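Nonsense-mediated mRNA decay protein 2 (Saccharomyces cerevisiae, PDB 4LUN) takes part in nonsense-mediated decay of mRNAs with premature stop codons, its N-terminal MIF4G domain forming the core of this chain and its C-terminus interacting with NAM7/UPF1. Local coordinates at residues A115-F120 / N170-K175; S54-D59 / V94-G99; K266-I269 / K273-D276; F211-L214 / N220-D223. All coordinates share one frame; numbering follows the deposited sequence. Where two conformers were deposited one is given.

Interaction 1. Residues A115-F120 / N170-K175; sequences AFLQAF and NFLQKK
The ring of Phe171 is pushed end-on against the chain at Leu117 and Phe120, on the helical stretch that follows from helix 106-116. Its far corner does the touching: CZ lies 3.8 Å from Phe120 CB, and CE2 stands 3.7 Å from Phe120 C. Leu117 O sits near the ring plane at the ring's edge, 3.9 Å from Phe171 CE2, and also accepts the backbone bond from Phe120 N, at 3.0 Å. In Phe171, CG lies between the backbone N and the carbonyl carbon (chi1 83°), a setting that carries the ring out toward the other segment and lays Leu172 CG over one of its faces, toward the rim. Beside it, Leu172 sends one branch, CD1, to Leu117, meeting its CD1 at 3.8 Å and its CB at 4.1 Å; these two leucine side chains cross at about a right angle. On the outer side the link is wet: a water lies 3.0 Å from both Gln118 OE1 and Asn170 N, accepting from the latter and linking side chain to backbone. The contact thus joins residues 115-120 to the 3-10 turn 170-172 within the MIF4G domain. Helix 182-190 borders both segments, with Ile186 against Leu117 and Phe120 and Ser185 against Leu172, while Phe147 and Asn143 of helix 130-152 pack against 115-120.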
loop_
_atom_site.group_PDB
_atom_site.type_symbol
_atom_site.label_atom_id
_atom_site.label_comp_id
_atom_site.label_asym_id
_atom_site.label_seq_id
_atom_site.Cartn_x
_atom_site.Cartn_y
_atom_site.Cartn_z
ATOM N N ALA A 115 -14.540 2.109 2.454
ATOM C CA ALA A 115 -14.034 3.420 2.847
ATOM C C ALA A 115 -12.513 3.438 2.805
ATOM O O ALA A 115 -11.902 4.433 2.394
ATOM C CB ALA A 115 -14.530 3.786 4.236
ATOM N N PHE A 116 -11.892 2.345 3.247
ATOM C CA PHE A 116 -10.433 2.287 3.257
ATOM C C PHE A 116 -9.841 2.382 1.841
ATOM O O PHE A 116 -8.803 3.008 1.642
ATOM C CB PHE A 116 -9.930 1.025 3.974
ATOM C CG PHE A 116 -8.442 1.029 4.222
ATOM C CD1 PHE A 116 -7.914 1.590 5.375
ATOM C CD2 PHE A 116 -7.572 0.501 3.284
ATOM C CE1 PHE A 116 -6.533 1.614 5.592
ATOM C CE2 PHE A 116 -6.202 0.511 3.497
ATOM C CZ PHE A 116 -5.680 1.070 4.649
ATOM N N LEU A 117 -10.513 1.788 0.859
ATOM C CA LEU A 117 -10.017 1.771 -0.518
ATOM C C LEU A 117 -9.958 3.163 -1.144
ATOM O O LEU A 117 -9.261 3.375 -2.148
ATOM C CB LEU A 117 -10.873 0.834 -1.380
ATOM C CG LEU A 117 -10.676 -0.665 -1.132
ATOM C CD1 LEU A 117 -11.794 -1.483 -1.803
ATOM C CD2 LEU A 117 -9.301 -1.094 -1.670
ATOM N N GLN A 118 -10.699 4.107 -0.561
ATOM C CA GLN A 118 -10.674 5.484 -1.053
ATOM C C GLN A 118 -9.267 6.063 -0.928
ATOM O O GLN A 118 -8.900 6.988 -1.656
ATOM C CB GLN A 118 -11.684 6.344 -0.290
ATOM C CG GLN A 118 -11.791 7.786 -0.767
ATOM C CD GLN A 118 -12.192 7.908 -2.229
ATOM O OE1 GLN A 118 -13.041 7.165 -2.717
ATOM N NE2 GLN A 118 -11.578 8.856 -2.934
ATOM N N ALA A 119 -8.458 5.483 -0.041
ATOM C CA ALA A 119 -7.083 5.953 0.169
ATOM C C ALA A 119 -6.192 5.764 -1.058
ATOM O O ALA A 119 -5.109 6.364 -1.175
ATOM C CB ALA A 119 -6.472 5.248 1.366
ATOM N N PHE A 120 -6.654 4.924 -1.985
ATOM C CA PHE A 120 -5.881 4.570 -3.154
ATOM C C PHE A 120 -6.333 5.283 -4.425
ATOM O O PHE A 120 -5.716 5.132 -5.470
ATOM C CB PHE A 120 -5.917 3.041 -3.349
ATOM C CG PHE A 120 -5.344 2.292 -2.185
ATOM C CD1 PHE A 120 -4.070 2.602 -1.722
ATOM C CD2 PHE A 120 -6.074 1.317 -1.540
ATOM C CE1 PHE A 120 -3.528 1.942 -0.635
ATOM C CE2 PHE A 120 -5.550 0.646 -0.440
ATOM C CZ PHE A 120 -4.267 0.961 0.011
ATOM N N ASN A 170 -14.141 5.508 -7.193
ATOM C CA ASN A 170 -14.374 5.584 -8.634
ATOM C C ASN A 170 -13.500 4.642 -9.455
ATOM O O ASN A 170 -13.973 4.024 -10.411
ATOM C CB ASN A 170 -14.184 7.016 -9.146
ATOM C CG ASN A 170 -15.293 7.947 -8.707
ATOM O OD1 ASN A 170 -15.970 7.704 -7.710
ATOM N ND2 ASN A 170 -15.481 9.031 -9.455
ATOM N N PHE A 171 -12.228 4.521 -9.087
ATOM C CA PHE A 171 -11.292 3.760 -9.914
ATOM C C PHE A 171 -11.552 2.258 -9.894
ATOM O O PHE A 171 -11.017 1.528 -10.714
ATOM C CB PHE A 171 -9.831 4.085 -9.557
ATOM C CG PHE A 171 -9.282 3.318 -8.376
ATOM C CD1 PHE A 171 -8.521 2.175 -8.575
ATOM C CD2 PHE A 171 -9.453 3.788 -7.082
ATOM C CE1 PHE A 171 -7.990 1.487 -7.501
ATOM C CE2 PHE A 171 -8.929 3.099 -6.004
ATOM C CZ PHE A 171 -8.197 1.949 -6.214
ATOM N N LEU A 172 -12.385 1.815 -8.958
ATOM C CA LEU A 172 -12.688 0.389 -8.833
ATOM C C LEU A 172 -14.111 0.079 -9.280
ATOM O O LEU A 172 -14.568 -1.050 -9.134
ATOM C CB LEU A 172 -12.517 -0.063 -7.382
ATOM C CG LEU A 172 -11.088 -0.005 -6.844
ATOM C CD1 LEU A 172 -11.084 -0.183 -5.347
ATOM C CD2 LEU A 172 -10.252 -1.097 -7.502
ATOM N N GLN A 173 -14.814 1.081 -9.802
ATOM C CA GLN A 173 -16.232 0.908 -10.141
ATOM C C GLN A 173 -16.439 0.351 -11.540
ATOM O O GLN A 173 -15.533 0.389 -12.377
ATOM C CB GLN A 173 -16.984 2.235 -10.015
ATOM C CG GLN A 173 -17.244 2.685 -8.580
ATOM C CD GLN A 173 -17.938 4.031 -8.513
ATOM O OE1 GLN A 173 -18.385 4.564 -9.531
ATOM N NE2 GLN A 173 -18.025 4.595 -7.311
ATOM N N LYS A 174 -17.648 -0.165 -11.772
ATOM C CA LYS A 174 -18.098 -0.593 -13.101
ATOM C C LYS A 174 -17.386 -1.844 -13.626
ATOM O O LYS A 174 -17.404 -2.116 -14.832
ATOM C CB LYS A 174 -17.984 0.554 -14.117
ATOM C CG LYS A 174 -18.781 1.808 -13.757
ATOM C CD LYS A 174 -20.266 1.500 -13.614
ATOM C CE LYS A 174 -21.107 2.773 -13.612
ATOM N NZ LYS A 174 -20.788 3.679 -12.468
ATOM N N LYS A 175 -16.773 -2.614 -12.731
ATOM C CA LYS A 175 -16.131 -3.854 -13.145
ATOM C C LYS A 175 -17.173 -4.896 -13.543
ATOM O O LYS A 175 -18.130 -5.139 -12.805
ATOM C CB LYS A 175 -15.231 -4.399 -12.035
ATOM C CG LYS A 175 -14.099 -3.457 -11.649
ATOM C CD LYS A 175 -13.114 -4.123 -10.693
ATOM C CE LYS A 175 -11.866 -3.268 -10.519
ATOM N NZ LYS A 175 -11.173 -3.055 -11.825
HETATM O O HOH W 1 -13.564 7.892 -5.538
#

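Interaction 2. Residues S54-D59 / V94-G99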
loop_
_atom_site.group_PDB
_atom_site.type_symbol
_atom_site.label_atom_id
_atom_site.label_comp_id
_atom_site.label_asym_id
_atom_site.label_seq_id
_atom_site.Cartn_x
_atom_site.Cartn_y
_atom_site.Cartn_z
ATOM N N SER A 54 -4.594 -6.220 23.136
ATOM C CA SER A 54 -5.129 -7.141 24.140
ATOM C C SER A 54 -6.286 -6.558 24.953
ATOM O O SER A 54 -7.267 -7.248 25.236
ATOM C CB SER A 54 -4.017 -7.629 25.072
ATOM O OG SER A 54 -3.860 -9.036 24.982
ATOM N N SER A 55 -6.169 -5.288 25.323
ATOM C CA SER A 55 -7.215 -4.624 26.091
ATOM C C SER A 55 -8.499 -4.510 25.276
ATOM O O SER A 55 -9.592 -4.751 25.787
ATOM C CB SER A 55 -6.750 -3.238 26.546
ATOM O OG SER A 55 -7.835 -2.472 27.048
ATOM N N LEU A 56 -8.355 -4.149 24.003
ATOM C CA LEU A 56 -9.498 -4.026 23.104
ATOM C C LEU A 56 -10.151 -5.377 22.829
ATOM O O LEU A 56 -11.369 -5.462 22.663
ATOM C CB LEU A 56 -9.071 -3.371 21.788
ATOM C CG LEU A 56 -8.812 -1.866 21.832
ATOM C CD1 LEU A 56 -7.857 -1.445 20.721
ATOM C CD2 LEU A 56 -10.120 -1.104 21.718
ATOM N N LEU A 57 -9.342 -6.431 22.775
ATOM C CA LEU A 57 -9.876 -7.766 22.533
ATOM C C LEU A 57 -10.727 -8.233 23.709
ATOM O O LEU A 57 -11.689 -8.975 23.527
ATOM C CB LEU A 57 -8.756 -8.771 22.246
ATOM C CG LEU A 57 -8.094 -8.657 20.869
ATOM C CD1 LEU A 57 -7.063 -9.760 20.665
ATOM C CD2 LEU A 57 -9.138 -8.689 19.763
ATOM N N LYS A 58 -10.364 -7.792 24.912
ATOM C CA LYS A 58 -11.133 -8.117 26.111
ATOM C C LYS A 58 -12.525 -7.502 26.028
ATOM O O LYS A 58 -13.521 -8.160 26.335
ATOM C CB LYS A 58 -10.407 -7.625 27.365
ATOM C CG LYS A 58 -10.956 -8.185 28.670
ATOM C CD LYS A 58 -10.132 -7.713 29.859
ATOM C CE LYS A 58 -10.172 -6.196 29.986
ATOM N NZ LYS A 58 -8.817 -5.572 29.904
ATOM N N ASP A 59 -12.587 -6.241 25.608
ATOM C CA ASP A 59 -13.856 -5.541 25.419
ATOM C C ASP A 59 -14.738 -6.237 24.394
ATOM O O ASP A 59 -15.950 -6.342 24.575
ATOM C CB ASP A 59 -13.622 -4.096 24.971
ATOM C CG ASP A 59 -12.992 -3.236 26.054
ATOM O OD1 ASP A 59 -13.674 -2.948 27.061
ATOM O OD2 ASP A 59 -11.822 -2.832 25.888
ATOM N N VAL A 94 -3.648 -5.284 12.872
ATOM C CA VAL A 94 -4.124 -6.532 12.279
ATOM C C VAL A 94 -4.923 -7.375 13.283
ATOM O O VAL A 94 -5.981 -7.904 12.952
ATOM C CB VAL A 94 -2.965 -7.372 11.698
ATOM C CG1 VAL A 94 -3.454 -8.765 11.318
ATOM C CG2 VAL A 94 -2.339 -6.663 10.499
ATOM N N GLU A 95 -4.418 -7.496 14.508
ATOM C CA GLU A 95 -5.108 -8.279 15.532
ATOM C C GLU A 95 -6.445 -7.658 15.923
ATOM O O GLU A 95 -7.437 -8.360 16.103
ATOM C CB GLU A 95 -4.230 -8.437 16.774
ATOM C CG GLU A 95 -2.998 -9.301 16.565
ATOM C CD GLU A 95 -3.288 -10.789 16.659
ATOM O OE1 GLU A 95 -4.443 -11.173 16.960
ATOM O OE2 GLU A 95 -2.347 -11.579 16.444
ATOM N N ILE A 96 -6.458 -6.336 16.061
ATOM C CA ILE A 96 -7.668 -5.596 16.398
ATOM C C ILE A 96 -8.729 -5.681 15.301
ATOM O O ILE A 96 -9.899 -5.940 15.577
ATOM C CB ILE A 96 -7.333 -4.124 16.685
ATOM C CG1 ILE A 96 -6.439 -4.028 17.923
ATOM C CG2 ILE A 96 -8.598 -3.300 16.857
ATOM C CD1 ILE A 96 -5.705 -2.703 18.046
ATOM N N ILE A 97 -8.329 -5.471 14.055
ATOM C CA ILE A 97 -9.278 -5.567 12.949
ATOM C C ILE A 97 -9.794 -6.995 12.804
ATOM O O ILE A 97 -10.966 -7.195 12.520
ATOM C CB ILE A 97 -8.679 -5.077 11.612
ATOM C CG1 ILE A 97 -8.290 -3.599 11.713
ATOM C CG2 ILE A 97 -9.669 -5.269 10.464
ATOM C CD1 ILE A 97 -9.441 -2.701 12.093
ATOM N N SER A 98 -8.923 -7.981 13.006
ATOM C CA SER A 98 -9.332 -9.386 12.938
ATOM C C SER A 98 -10.390 -9.705 13.992
ATOM O O SER A 98 -11.355 -10.407 13.703
ATOM C CB SER A 98 -8.136 -10.326 13.094
ATOM O OG SER A 98 -7.268 -10.231 11.978
ATOM N N GLY A 99 -10.202 -9.188 15.203
ATOM C CA GLY A 99 -11.173 -9.371 16.273
ATOM C C GLY A 99 -12.525 -8.785 15.923
ATOM O O GLY A 99 -13.562 -9.422 16.109
#
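Val94 O, in the helical segment whose Ile96 and Gly99 receive Leu56 and Leu57, is gripped by two donors. Ser98 N reaches it at 2.9 Å in the regular helical bond, and Ser98 OG adds a second at 2.8 Å from the opposite face of the carbonyl plane, tilted 33° out of that plane. The hydroxyl is thereby folded back onto its own helix, and it also bonds to Asn13 of helix 3-17. Across the contact the meeting is apolar. Leu56 CD1 comes to Ile96 CD1 at 3.7 Å, the two side chains running obliquely past each other. In Ile96 the CG1 branch is anti to the carbonyl carbon (chi1 -64°), and its extended end places CD1 against the leucine methyl. Leu57 makes contact through CD2, which rests 4.0 Å from Glu95 O and 4.1 Å from Gly99 CA, lying directly on the backbone because Gly99 has no side chain. Glu95 turns its carboxylate to a salt bridge with Arg5. Phe40 and Leu44 of helix 34-44 pack on Leu56, Phe48 touches Ile96, and Ile97 meets helix 69-81. The two helical segments run almost parallel, 7° apart in direction, with axes 9.6 Å apart at closest approach. Parallel neighbours of this kind, with an intervening helix (69-81) between them in sequence, are consistent with the stacked helices of a HEAT-repeat MIF4G domain.

Interaction 3. Residues K266-I269 / K273-D276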
loop_
_atom_site.group_PDB
_atom_site.type_symbol
_atom_site.label_atom_id
_atom_site.label_comp_id
_atom_site.label_asym_id
_atom_site.label_seq_id
_atom_site.Cartn_x
_atom_site.Cartn_y
_atom_site.Cartn_z
ATOM N N LYS A 266 31.920 21.407 -21.517
ATOM C CA LYS A 266 32.600 22.012 -22.655
ATOM C C LYS A 266 32.525 23.528 -22.577
ATOM O O LYS A 266 33.491 24.225 -22.896
ATOM C CB LYS A 266 31.974 21.532 -23.960
ATOM C CG LYS A 266 32.169 20.055 -24.256
ATOM C CD LYS A 266 31.587 19.765 -25.634
ATOM C CE LYS A 266 31.050 18.360 -25.774
ATOM N NZ LYS A 266 30.313 18.215 -27.071
ATOM N N CYS A 267 31.372 24.032 -22.149
ATOM C CA CYS A 267 31.184 25.475 -22.004
ATOM C C CYS A 267 32.122 26.059 -20.971
ATOM O O CYS A 267 32.720 27.115 -21.183
ATOM C CB CYS A 267 29.753 25.792 -21.590
ATOM S SG CYS A 267 28.588 25.839 -22.945
ATOM N N GLN A 268 32.239 25.373 -19.842
ATOM C CA GLN A 268 33.066 25.872 -18.742
ATOM C C GLN A 268 34.542 25.892 -19.157
ATOM O O GLN A 268 35.293 26.786 -18.767
ATOM C CB GLN A 268 32.843 25.022 -17.489
ATOM C CG GLN A 268 33.343 25.665 -16.213
ATOM C CD GLN A 268 32.776 24.999 -14.975
ATOM O OE1 GLN A 268 31.991 24.058 -15.070
ATOM N NE2 GLN A 268 33.171 25.488 -13.806
ATOM N N ILE A 269 34.952 24.913 -19.958
ATOM C CA ILE A 269 36.307 24.900 -20.515
ATOM C C ILE A 269 36.546 26.122 -21.404
ATOM O O ILE A 269 37.617 26.742 -21.366
ATOM C CB ILE A 269 36.558 23.611 -21.324
ATOM C CG1 ILE A 269 36.784 22.435 -20.375
ATOM C CG2 ILE A 269 37.751 23.772 -22.275
ATOM C CD1 ILE A 269 36.857 21.097 -21.082
ATOM N N LYS A 273 32.909 30.195 -17.013
ATOM C CA LYS A 273 31.677 30.482 -16.280
ATOM C C LYS A 273 31.169 29.271 -15.501
ATOM O O LYS A 273 31.142 28.159 -16.028
ATOM C CB LYS A 273 30.584 30.935 -17.251
ATOM C CG LYS A 273 30.850 32.268 -17.926
ATOM C CD LYS A 273 30.544 33.412 -16.977
ATOM C CE LYS A 273 30.876 34.752 -17.604
ATOM N NZ LYS A 273 30.466 35.875 -16.708
ATOM N N LEU A 274 30.738 29.487 -14.261
ATOM C CA LEU A 274 30.190 28.400 -13.457
ATOM C C LEU A 274 28.849 27.923 -13.991
ATOM O O LEU A 274 28.544 26.735 -13.941
ATOM C CB LEU A 274 30.005 28.831 -12.002
ATOM C CG LEU A 274 31.255 29.230 -11.233
ATOM C CD1 LEU A 274 30.876 29.466 -9.775
ATOM C CD2 LEU A 274 32.324 28.156 -11.349
ATOM N N ARG A 275 28.041 28.853 -14.484
ATOM C CA ARG A 275 26.680 28.525 -14.892
ATOM C C ARG A 275 26.462 28.825 -16.369
ATOM O O ARG A 275 27.110 29.691 -16.944
ATOM C CB ARG A 275 25.654 29.307 -14.064
ATOM C CG ARG A 275 25.724 29.058 -12.564
ATOM C CD ARG A 275 25.558 27.595 -12.199
ATOM N NE ARG A 275 24.172 27.135 -12.309
ATOM C CZ ARG A 275 23.739 25.963 -11.853
ATOM N NH1 ARG A 275 24.574 25.136 -11.241
ATOM N NH2 ARG A 275 22.466 25.624 -11.990
ATOM N N ASP A 276 25.523 28.098 -16.962
ATOM C CA ASP A 276 25.143 28.259 -18.356
ATOM C C ASP A 276 23.798 27.559 -18.489
ATOM O O ASP A 276 23.325 26.941 -17.533
ATOM C CB ASP A 276 26.181 27.615 -19.280
ATOM C CG ASP A 276 26.518 26.187 -18.876
ATOM O OD1 ASP A 276 25.616 25.340 -18.929
ATOM O OD2 ASP A 276 27.690 25.912 -18.528
#
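Gln268 leans across the turn of a helical hairpin, where helix 231-271 ends and the chain doubles back through 273-276 into helix 277-303. Its CB lies 3.9 Å from Lys273 O. CG is the closest atom to that carbonyl oxygen, at 3.3 Å, because the first torsion sets CG anti to the backbone N (chi1 -164°) and turns it toward the returning segment 273-276. CD is still near, 3.7 Å from Lys273 O, so CB, CG and CD all pass the carbonyl in van der Waals contact. Beyond CG the chain is extended, and the amide at its tip passes on to Leu274: NE2 stands 3.7 Å from Leu274 CD2, the nearer of that leucine's two methyls. The amide therefore ends beside an apolar branch at the surface of the molecule. One residue earlier, Cys267 faces Asp276, with its CB 3.7 Å from Asp276 OD2. That oxygen takes a hydrogen bond from the ring of His264, on the same helix as Cys267, and so ties the start of helix 277-303 to the preceding helix. Thr271 secures the turn between the segments, its OG1 bonding both to Cys267 O and to Lys273 N. Asp276 is the N-cap of helix 277-303: its CG is flanked by both backbone neighbours of CA (chi1 50°), and its OD1 accepts a hydrogen bond from Val279 N.

Interaction 4. Residues F211-L214 / N220-D223; sequences FAPL and NSWD
Pro213 and Trp222 face each other with CA atoms 6.8 Å apart, one on the 3-10 segment 212-214 and the other in a type I turn, Asn220 to Asp223, whose Asp223 N bonds Asn220 O. The proline ring lies over the indole: Pro213 CG stands 3.7 Å from the centroid of the six-membered ring and only 3° off its normal, a nearly vertical CH-pi contact. Pro213 CD comes down on the same ring at 3.8 Å from Trp222 CZ3. Around the edge, Leu214 CD2 approaches Trp222 CE3 at 4.0 Å, near the ring plane. Phe211 adds its CB at that edge and its CD1, 3.8 Å from Trp222 CH2; the two aromatic side chains cross at about a right angle. With Trp222 CG anti to the carbonyl carbon (chi1 -71°), the indole extends across to Pro213, while its NE1 is hydrogen-bonded to Asp3 at the chain's N terminus. Ser221 OG, 3.8 Å from Pro213 CB, is bonded to Asp219. The contact joins two parts of the loop between helices 201-210 and 231-271. Leu152 of helix 130-152 touches both Phe211 and Trp222, and Leu231 and Leu235 of helix 231-271 pack on Leu214.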
loop_
_atom_site.group_PDB
_atom_site.type_symbol
_atom_site.label_atom_id
_atom_site.label_comp_id
_atom_site.label_asym_id
_atom_site.label_seq_id
_atom_site.Cartn_x
_atom_site.Cartn_y
_atom_site.Cartn_z
ATOM N N PHE A 211 6.879 -7.595 0.745
ATOM C CA PHE A 211 5.989 -8.703 0.411
ATOM C C PHE A 211 6.563 -9.621 -0.658
ATOM O O PHE A 211 5.862 -10.059 -1.568
ATOM C CB PHE A 211 4.606 -8.168 0.019
ATOM C CG PHE A 211 3.960 -7.349 1.102
ATOM C CD1 PHE A 211 3.413 -7.964 2.217
ATOM C CD2 PHE A 211 3.929 -5.965 1.026
ATOM C CE1 PHE A 211 2.817 -7.213 3.228
ATOM C CE2 PHE A 211 3.347 -5.209 2.022
ATOM C CZ PHE A 211 2.790 -5.825 3.133
ATOM N N ALA A 212 7.858 -9.915 -0.519
ATOM C CA ALA A 212 8.608 -10.714 -1.499
ATOM C C ALA A 212 7.996 -12.052 -1.927
ATOM O O ALA A 212 8.082 -12.406 -3.109
ATOM C CB ALA A 212 10.052 -10.918 -1.028
ATOM N N PRO A 213 7.390 -12.806 -0.988
ATOM C CA PRO A 213 6.833 -14.079 -1.461
ATOM C C PRO A 213 5.778 -13.930 -2.551
ATOM O O PRO A 213 5.551 -14.887 -3.278
ATOM C CB PRO A 213 6.205 -14.680 -0.199
ATOM C CG PRO A 213 6.967 -14.068 0.924
ATOM C CD PRO A 213 7.300 -12.684 0.482
ATOM N N LEU A 214 5.162 -12.757 -2.686
ATOM C CA LEU A 214 4.203 -12.560 -3.767
ATOM C C LEU A 214 4.895 -12.462 -5.113
ATOM O O LEU A 214 4.247 -12.543 -6.142
ATOM C CB LEU A 214 3.337 -11.306 -3.514
ATOM C CG LEU A 214 2.494 -11.305 -2.238
ATOM C CD1 LEU A 214 1.689 -10.020 -2.112
ATOM C CD2 LEU A 214 1.537 -12.501 -2.229
ATOM N N ASN A 220 6.307 -20.535 -1.833
ATOM C CA ASN A 220 4.911 -20.904 -1.637
ATOM C C ASN A 220 4.377 -20.617 -0.230
ATOM O O ASN A 220 3.250 -20.979 0.092
ATOM C CB ASN A 220 4.709 -22.388 -1.944
ATOM C CG ASN A 220 5.088 -22.752 -3.360
ATOM O OD1 ASN A 220 5.163 -21.894 -4.238
ATOM N ND2 ASN A 220 5.326 -24.038 -3.592
ATOM N N SER A 221 5.179 -19.942 0.589
ATOM C CA SER A 221 4.850 -19.729 1.996
ATOM C C SER A 221 3.498 -19.050 2.247
ATOM O O SER A 221 2.866 -19.297 3.273
ATOM C CB SER A 221 5.964 -18.940 2.681
ATOM O OG SER A 221 6.186 -17.710 2.017
ATOM N N TRP A 222 3.046 -18.214 1.310
ATOM C CA TRP A 222 1.784 -17.492 1.493
ATOM C C TRP A 222 0.630 -18.010 0.629
ATOM O O TRP A 222 -0.451 -17.418 0.628
ATOM C CB TRP A 222 1.974 -15.978 1.262
ATOM C CG TRP A 222 2.759 -15.295 2.333
ATOM C CD1 TRP A 222 3.136 -15.819 3.533
ATOM C CD2 TRP A 222 3.272 -13.950 2.298
ATOM N NE1 TRP A 222 3.852 -14.886 4.253
ATOM C CE2 TRP A 222 3.952 -13.735 3.517
ATOM C CE3 TRP A 222 3.222 -12.916 1.360
ATOM C CZ2 TRP A 222 4.577 -12.517 3.819
ATOM C CZ3 TRP A 222 3.853 -11.705 1.663
ATOM C CH2 TRP A 222 4.520 -11.524 2.884
ATOM N N ASP A 223 0.838 -19.126 -0.068
ATOM C CA ASP A 223 -0.205 -19.676 -0.932
ATOM C C ASP A 223 -1.542 -19.909 -0.222
ATOM O O ASP A 223 -2.596 -19.709 -0.820
ATOM C CB ASP A 223 0.253 -20.991 -1.577
ATOM C CG ASP A 223 1.262 -20.783 -2.688
ATOM O OD1 ASP A 223 1.552 -19.614 -3.054
ATOM O OD2 ASP A 223 1.754 -21.807 -3.221
#

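Overall arrangement
From the N terminus the contacts follow one another in series; none nest or cross. Interaction 2 comes first, closing a 34-residue path between helices 52-60 and 87-104. Helix 106-116 follows directly, and interaction 1 closes the next excursion, 49 residues through helix 130-152 to the loop before helix 182-190. Interaction 4 closes a loop of five residues between helices 201-210 and 231-271. These three lie within the MIF4G domain, with centres about 25 to 27 Å apart and no atoms touching. Interaction 3 spans three residues at the far end of the hairpin of helices 231-271 and 277-303, its centre about 64 Å from that of interaction 2.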